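Local coordinates for flagellar biosynthesis protein FlaG (Helicobacter pylori, PDB 6JSX), which probably takes part in building the flagellum, although its precise role is not settled, at residues P5-L10 with E56-M61; E16-I21 with I25-N30. All blocks are in the same frame, centred on the assembly; numbering follows the deposited sequence.

Contact 1 (P5-L10 with E56-M61)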
loop_
_atom_site.group_PDB
_atom_site.type_symbol
_atom_site.label_atom_id
_atom_site.label_comp_id
_atom_site.label_asym_id
_atom_site.label_seq_id
_atom_site.Cartn_x
_atom_site.Cartn_y
_atom_site.Cartn_z
ATOM N N PRO A 5 -15.959 9.194 -3.855
ATOM C CA PRO A 5 -15.746 9.868 -2.565
ATOM C C PRO A 5 -14.850 9.092 -1.604
ATOM O O PRO A 5 -13.969 9.677 -0.978
ATOM C CB PRO A 5 -17.162 9.949 -1.978
ATOM C CG PRO A 5 -18.046 9.951 -3.135
ATOM C CD PRO A 5 -17.400 9.079 -4.162
ATOM N N LYS A 6 -15.064 7.788 -1.504
ATOM C CA LYS A 6 -14.358 6.990 -0.511
ATOM C C LYS A 6 -12.906 6.705 -0.855
ATOM O O LYS A 6 -12.051 6.692 0.037
ATOM C CB LYS A 6 -15.103 5.689 -0.233
ATOM C CG LYS A 6 -16.431 5.937 0.407
ATOM C CD LYS A 6 -17.074 4.662 0.927
ATOM C CE LYS A 6 -18.484 4.962 1.450
ATOM N NZ LYS A 6 -18.571 6.379 1.940
ATOM N N LEU A 7 -12.622 6.468 -2.133
ATOM C CA LEU A 7 -11.239 6.241 -2.549
ATOM C C LEU A 7 -10.471 7.561 -2.553
ATOM O O LEU A 7 -9.250 7.576 -2.362
ATOM C CB LEU A 7 -11.158 5.524 -3.905
ATOM C CG LEU A 7 -11.550 4.038 -3.864
ATOM C CD1 LEU A 7 -11.455 3.376 -5.229
ATOM C CD2 LEU A 7 -10.739 3.268 -2.809
ATOM N N GLU A 8 -11.201 8.662 -2.746
ATOM C CA GLU A 8 -10.617 9.998 -2.649
ATOM C C GLU A 8 -10.170 10.264 -1.229
ATOM O O GLU A 8 -9.053 10.739 -0.988
ATOM C CB GLU A 8 -11.617 11.070 -3.084
ATOM C CG GLU A 8 -11.838 11.124 -4.585
ATOM C CD GLU A 8 -12.334 12.472 -5.066
ATOM O OE1 GLU A 8 -12.665 13.330 -4.217
ATOM O OE2 GLU A 8 -12.383 12.674 -6.302
ATOM N N LEU A 9 -11.052 9.939 -0.291
ATOM C CA LEU A 9 -10.801 10.137 1.134
ATOM C C LEU A 9 -9.684 9.209 1.603
ATOM O O LEU A 9 -8.734 9.650 2.245
ATOM C CB LEU A 9 -12.097 9.895 1.918
ATOM C CG LEU A 9 -12.179 10.141 3.422
ATOM C CD1 LEU A 9 -11.890 11.593 3.783
ATOM C CD2 LEU A 9 -13.557 9.735 3.906
ATOM N N LEU A 10 -9.798 7.929 1.250
ATOM C CA LEU A 10 -8.766 6.918 1.510
ATOM C C LEU A 10 -7.398 7.363 0.999
ATOM O O LEU A 10 -6.367 6.999 1.563
ATOM C CB LEU A 10 -9.164 5.609 0.819
ATOM C CG LEU A 10 -8.531 4.255 1.169
ATOM C CD1 LEU A 10 -7.491 3.808 0.149
ATOM C CD2 LEU A 10 -7.950 4.273 2.568
ATOM N N GLU A 56 -11.896 -3.403 -7.628
ATOM C CA GLU A 56 -10.856 -4.280 -7.112
ATOM C C GLU A 56 -10.140 -3.639 -5.916
ATOM O O GLU A 56 -9.640 -4.335 -5.032
ATOM C CB GLU A 56 -9.871 -4.660 -8.229
ATOM C CG GLU A 56 -10.486 -5.535 -9.331
ATOM C CD GLU A 56 -9.528 -5.789 -10.495
ATOM O OE1 GLU A 56 -8.678 -4.916 -10.764
ATOM O OE2 GLU A 56 -9.615 -6.859 -11.142
ATOM N N ALA A 57 -10.125 -2.307 -5.886
ATOM C CA ALA A 57 -9.447 -1.552 -4.839
ATOM C C ALA A 57 -10.213 -1.595 -3.527
ATOM O O ALA A 57 -9.624 -1.682 -2.443
ATOM C CB ALA A 57 -9.251 -0.110 -5.283
ATOM N N VAL A 58 -11.533 -1.525 -3.622
ATOM C CA VAL A 58 -12.360 -1.542 -2.427
ATOM C C VAL A 58 -12.359 -2.928 -1.770
ATOM O O VAL A 58 -12.287 -3.045 -0.542
ATOM C CB VAL A 58 -13.782 -1.063 -2.739
ATOM C CG1 VAL A 58 -14.635 -1.074 -1.475
ATOM C CG2 VAL A 58 -13.731 0.330 -3.351
ATOM N N GLU A 59 -12.419 -3.973 -2.594
ATOM C CA GLU A 59 -12.302 -5.346 -2.102
ATOM C C GLU A 59 -10.961 -5.593 -1.418
ATOM O O GLU A 59 -10.893 -6.252 -0.377
ATOM C CB GLU A 59 -12.500 -6.343 -3.243
ATOM C CG GLU A 59 -13.918 -6.335 -3.816
ATOM C CD GLU A 59 -14.083 -7.237 -5.035
ATOM O OE1 GLU A 59 -13.060 -7.747 -5.560
ATOM O OE2 GLU A 59 -15.245 -7.428 -5.463
ATOM N N LEU A 60 -9.903 -5.047 -2.008
ATOM C CA LEU A 60 -8.537 -5.210 -1.516
ATOM C C LEU A 60 -8.324 -4.516 -0.189
ATOM O O LEU A 60 -7.764 -5.094 0.737
ATOM C CB LEU A 60 -7.562 -4.637 -2.537
ATOM C CG LEU A 60 -6.128 -4.438 -2.095
ATOM C CD1 LEU A 60 -5.441 -5.778 -2.006
ATOM C CD2 LEU A 60 -5.436 -3.526 -3.082
ATOM N N MET A 61 -8.755 -3.264 -0.104
ATOM C CA MET A 61 -8.729 -2.549 1.167
ATOM C C MET A 61 -9.528 -3.257 2.261
ATOM O O MET A 61 -9.159 -3.218 3.431
ATOM C CB MET A 61 -9.172 -1.097 0.981
ATOM C CG MET A 61 -8.164 -0.273 0.179
ATOM S SD MET A 61 -6.605 -0.083 1.045
ATOM C CE MET A 61 -5.596 -1.435 0.421
#
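Leu7 of helix 4-21 reaches into the side of helix 54-72 and straddles two consecutive residues, Ala57 and Val58. Its CB starts toward the partner helix, and CG, anti to the carbonyl carbon (chi1 -73°), carries the fork onward to where the branches divide. CD1 comes to rest against the methyl of Ala57, 4.1 Å from its CB. CD2 turns to the neighbouring residue and lies 4.2 Å from CG2 of Val58. One turn later Leu10 repeats the approach with a different torsion: its CG stands anti to the backbone N (chi1 -163°), and CD1 meets the thioether of Met61, 4.1 Å from SD and about as far from CG. Met61 is bent along its length, so that its flank rather than its methyl end takes this leucine.

No hydrogen bond spans the interface; a few apolar atoms, spaced at loose van der Waals distance, join the segments. The local axes pass 11.3 Å apart at 56°, which suits side chains that touch near their ends. Ala57 also packs, with Leu60 one turn on, against Ile52 of strand 47-53, while Met61 meets Phe72 of the second subunit. The arrangement joins the early turns of the N-terminal and C-terminal helices of an alpha+beta chain, through leucines one turn apart on the first and Ala57, Val58 and Met61 on the second.

Contact 2 (E16-I21 with I25-N30)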
loop_
_atom_site.group_PDB
_atom_site.type_symbol
_atom_site.label_atom_id
_atom_site.label_comp_id
_atom_site.label_asym_id
_atom_site.label_seq_id
_atom_site.Cartn_x
_atom_site.Cartn_y
_atom_site.Cartn_z
ATOM N N GLU A 16 -1.305 11.307 3.869
ATOM C CA GLU A 16 -0.919 11.949 5.132
ATOM C C GLU A 16 -0.023 11.045 5.947
ATOM O O GLU A 16 0.954 11.484 6.544
ATOM C CB GLU A 16 -2.144 12.291 5.969
ATOM C CG GLU A 16 -2.842 13.557 5.562
ATOM C CD GLU A 16 -3.993 13.865 6.476
ATOM O OE1 GLU A 16 -4.188 13.090 7.439
ATOM O OE2 GLU A 16 -4.697 14.872 6.234
ATOM N N GLU A 17 -0.391 9.774 5.969
ATOM C CA GLU A 17 0.361 8.738 6.643
ATOM C C GLU A 17 1.743 8.527 5.997
ATOM O O GLU A 17 2.743 8.336 6.695
ATOM C CB GLU A 17 -0.468 7.458 6.608
ATOM C CG GLU A 17 -0.303 6.565 7.812
ATOM C CD GLU A 17 -0.212 7.329 9.092
ATOM O OE1 GLU A 17 -1.101 8.165 9.360
ATOM O OE2 GLU A 17 0.759 7.092 9.834
ATOM N N MET A 18 1.787 8.581 4.664
ATOM C CA MET A 18 3.028 8.417 3.914
ATOM C C MET A 18 3.971 9.608 4.112
ATOM O O MET A 18 5.194 9.456 4.091
ATOM C CB MET A 18 2.725 8.191 2.426
ATOM C CG MET A 18 2.095 6.836 2.108
ATOM S SD MET A 18 3.196 5.497 2.548
ATOM C CE MET A 18 2.217 4.088 2.114
ATOM N N LYS A 19 3.391 10.785 4.314
ATOM C CA LYS A 19 4.144 12.019 4.487
ATOM C C LYS A 19 4.538 12.208 5.954
ATOM O O LYS A 19 5.543 12.854 6.267
ATOM C CB LYS A 19 3.332 13.206 3.960
ATOM C CG LYS A 19 3.690 14.555 4.552
ATOM C CD LYS A 19 2.689 15.625 4.130
ATOM C CE LYS A 19 2.930 16.923 4.888
ATOM N NZ LYS A 19 2.113 18.054 4.358
ATOM N N ARG A 20 3.757 11.613 6.846
ATOM C CA ARG A 20 4.095 11.564 8.268
ATOM C C ARG A 20 5.378 10.758 8.464
ATOM O O ARG A 20 6.144 11.010 9.384
ATOM C CB ARG A 20 2.943 10.915 9.040
ATOM C CG ARG A 20 3.048 10.929 10.552
ATOM C CD ARG A 20 1.898 10.110 11.169
ATOM N NE ARG A 20 1.955 10.066 12.630
ATOM C CZ ARG A 20 2.649 9.170 13.325
ATOM N NH1 ARG A 20 3.353 8.243 12.689
ATOM N NH2 ARG A 20 2.646 9.201 14.656
ATOM N N ILE A 21 5.599 9.801 7.568
ATOM C CA ILE A 21 6.709 8.856 7.638
ATOM C C ILE A 21 7.910 9.302 6.791
ATOM O O ILE A 21 9.052 8.989 7.113
ATOM C CB ILE A 21 6.246 7.447 7.162
ATOM C CG1 ILE A 21 5.133 6.905 8.055
ATOM C CG2 ILE A 21 7.400 6.448 7.131
ATOM C CD1 ILE A 21 4.606 5.557 7.589
ATOM N N ILE A 25 5.574 7.819 -1.674
ATOM C CA ILE A 25 4.533 6.993 -2.281
ATOM C C ILE A 25 3.254 7.792 -2.318
ATOM O O ILE A 25 2.828 8.318 -1.297
ATOM C CB ILE A 25 4.273 5.699 -1.490
ATOM C CG1 ILE A 25 5.588 4.929 -1.275
ATOM C CG2 ILE A 25 3.222 4.860 -2.201
ATOM C CD1 ILE A 25 5.442 3.486 -0.856
ATOM N N ASN A 26 2.644 7.901 -3.494
ATOM C CA ASN A 26 1.442 8.720 -3.637
ATOM C C ASN A 26 0.174 7.965 -4.039
ATOM O O ASN A 26 0.203 7.054 -4.859
ATOM C CB ASN A 26 1.686 9.881 -4.605
ATOM C CG ASN A 26 0.554 10.888 -4.589
ATOM O OD1 ASN A 26 -0.260 10.938 -5.515
ATOM N ND2 ASN A 26 0.479 11.683 -3.518
ATOM N N PHE A 27 -0.947 8.367 -3.462
ATOM C CA PHE A 27 -2.223 7.753 -3.785
ATOM C C PHE A 27 -3.155 8.823 -4.292
ATOM O O PHE A 27 -3.039 9.988 -3.911
ATOM C CB PHE A 27 -2.822 7.075 -2.546
ATOM C CG PHE A 27 -2.002 5.913 -2.045
ATOM C CD1 PHE A 27 -0.945 6.121 -1.153
ATOM C CD2 PHE A 27 -2.267 4.611 -2.485
ATOM C CE1 PHE A 27 -0.167 5.055 -0.699
ATOM C CE2 PHE A 27 -1.493 3.533 -2.031
ATOM C CZ PHE A 27 -0.438 3.760 -1.131
ATOM N N SER A 28 -4.067 8.431 -5.172
ATOM C CA SER A 28 -5.133 9.324 -5.614
ATOM C C SER A 28 -6.206 8.531 -6.322
ATOM O O SER A 28 -5.947 7.434 -6.816
ATOM C CB SER A 28 -4.596 10.368 -6.571
ATOM O OG SER A 28 -3.971 9.704 -7.632
ATOM N N TYR A 29 -7.411 9.089 -6.368
ATOM C CA TYR A 29 -8.439 8.526 -7.220
ATOM C C TYR A 29 -8.385 9.186 -8.589
ATOM O O TYR A 29 -8.486 10.409 -8.697
ATOM C CB TYR A 29 -9.827 8.721 -6.621
ATOM C CG TYR A 29 -10.935 8.082 -7.443
ATOM C CD1 TYR A 29 -11.143 6.708 -7.405
ATOM C CD2 TYR A 29 -11.772 8.848 -8.252
ATOM C CE1 TYR A 29 -12.140 6.109 -8.145
ATOM C CE2 TYR A 29 -12.788 8.258 -8.988
ATOM C CZ TYR A 29 -12.972 6.884 -8.928
ATOM O OH TYR A 29 -13.982 6.275 -9.658
ATOM N N ASN A 30 -8.213 8.387 -9.636
ATOM C CA ASN A 30 -8.395 8.904 -10.984
ATOM C C ASN A 30 -9.845 8.705 -11.440
ATOM O O ASN A 30 -10.352 7.575 -11.469
ATOM C CB ASN A 30 -7.421 8.239 -11.954
ATOM C CG ASN A 30 -7.310 8.977 -13.266
ATOM O OD1 ASN A 30 -8.320 9.375 -13.852
ATOM N ND2 ASN A 30 -6.078 9.176 -13.734
#
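Met18 supplies the whole helical side of this contact, meeting Ile25 and Phe27 in the segment 25-30 that follows. Close to its backbone the touch is with a main-chain group: CB lies 3.7 Å from the carbonyl O of Ile25, and CG is nearly as near to it. Further out, SD passes 4.2 Å from CB of Ile25, the point where that side chain branches. The terminal methyl then reaches the phenyl group of Phe27, with CE 3.8 Å from CE1. It arrives at the edge of the ring, close to its plane, and CG of the same methionine lies 4.0 Å from CE1, so one corner of the ring faces both ends of the thioether.

The bend that makes this possible is at chi2 (-62°); beyond it the chain runs extended to CE. Neither partner depends on the methionine alone. Ile25 and Phe27 both rest on Val38 of strand 35-41, and Phe27 also touches Leu14, one turn before Met18 on the helix. The carbonyl O of Phe27 accepts a hydrogen bond from ND2 of Asn15, a polar tie between the same helix and strand beside the apolar layer.

Across the subunit boundary Met18 packs on Leu60 of the second chain. Within its own chain the contact closes a short helix-to-strand connection: helix 4-21 lies against strand 26-30, an outermost strand of the three-stranded antiparallel sheet; backbone hydrogen bonds of Asn26 with Ser39 and of Ser28 with Val37 bind it to strand 35-41.

Helix 4-21 serves both contacts, its early turns at contact 1 and its later turns at contact 2, with centres about 13 Å apart on opposite sides of the centre of the chain. Contact 2 is nested within the long stretch of chain that contact 1 encloses. Tyr29 bridges them: its CD1 lies 3.7 Å from CB of Leu7, and its CB the same distance from CG of Glu8. The sheet thus meets the helix at both sites. Each contact also borders the second subunit, where a salt bridge from Arg20 to Glu59 of the other chain ties segment 16-21 to the partner's segment 56-61, so intrachain packing continues into the interface of the dimeric assembly.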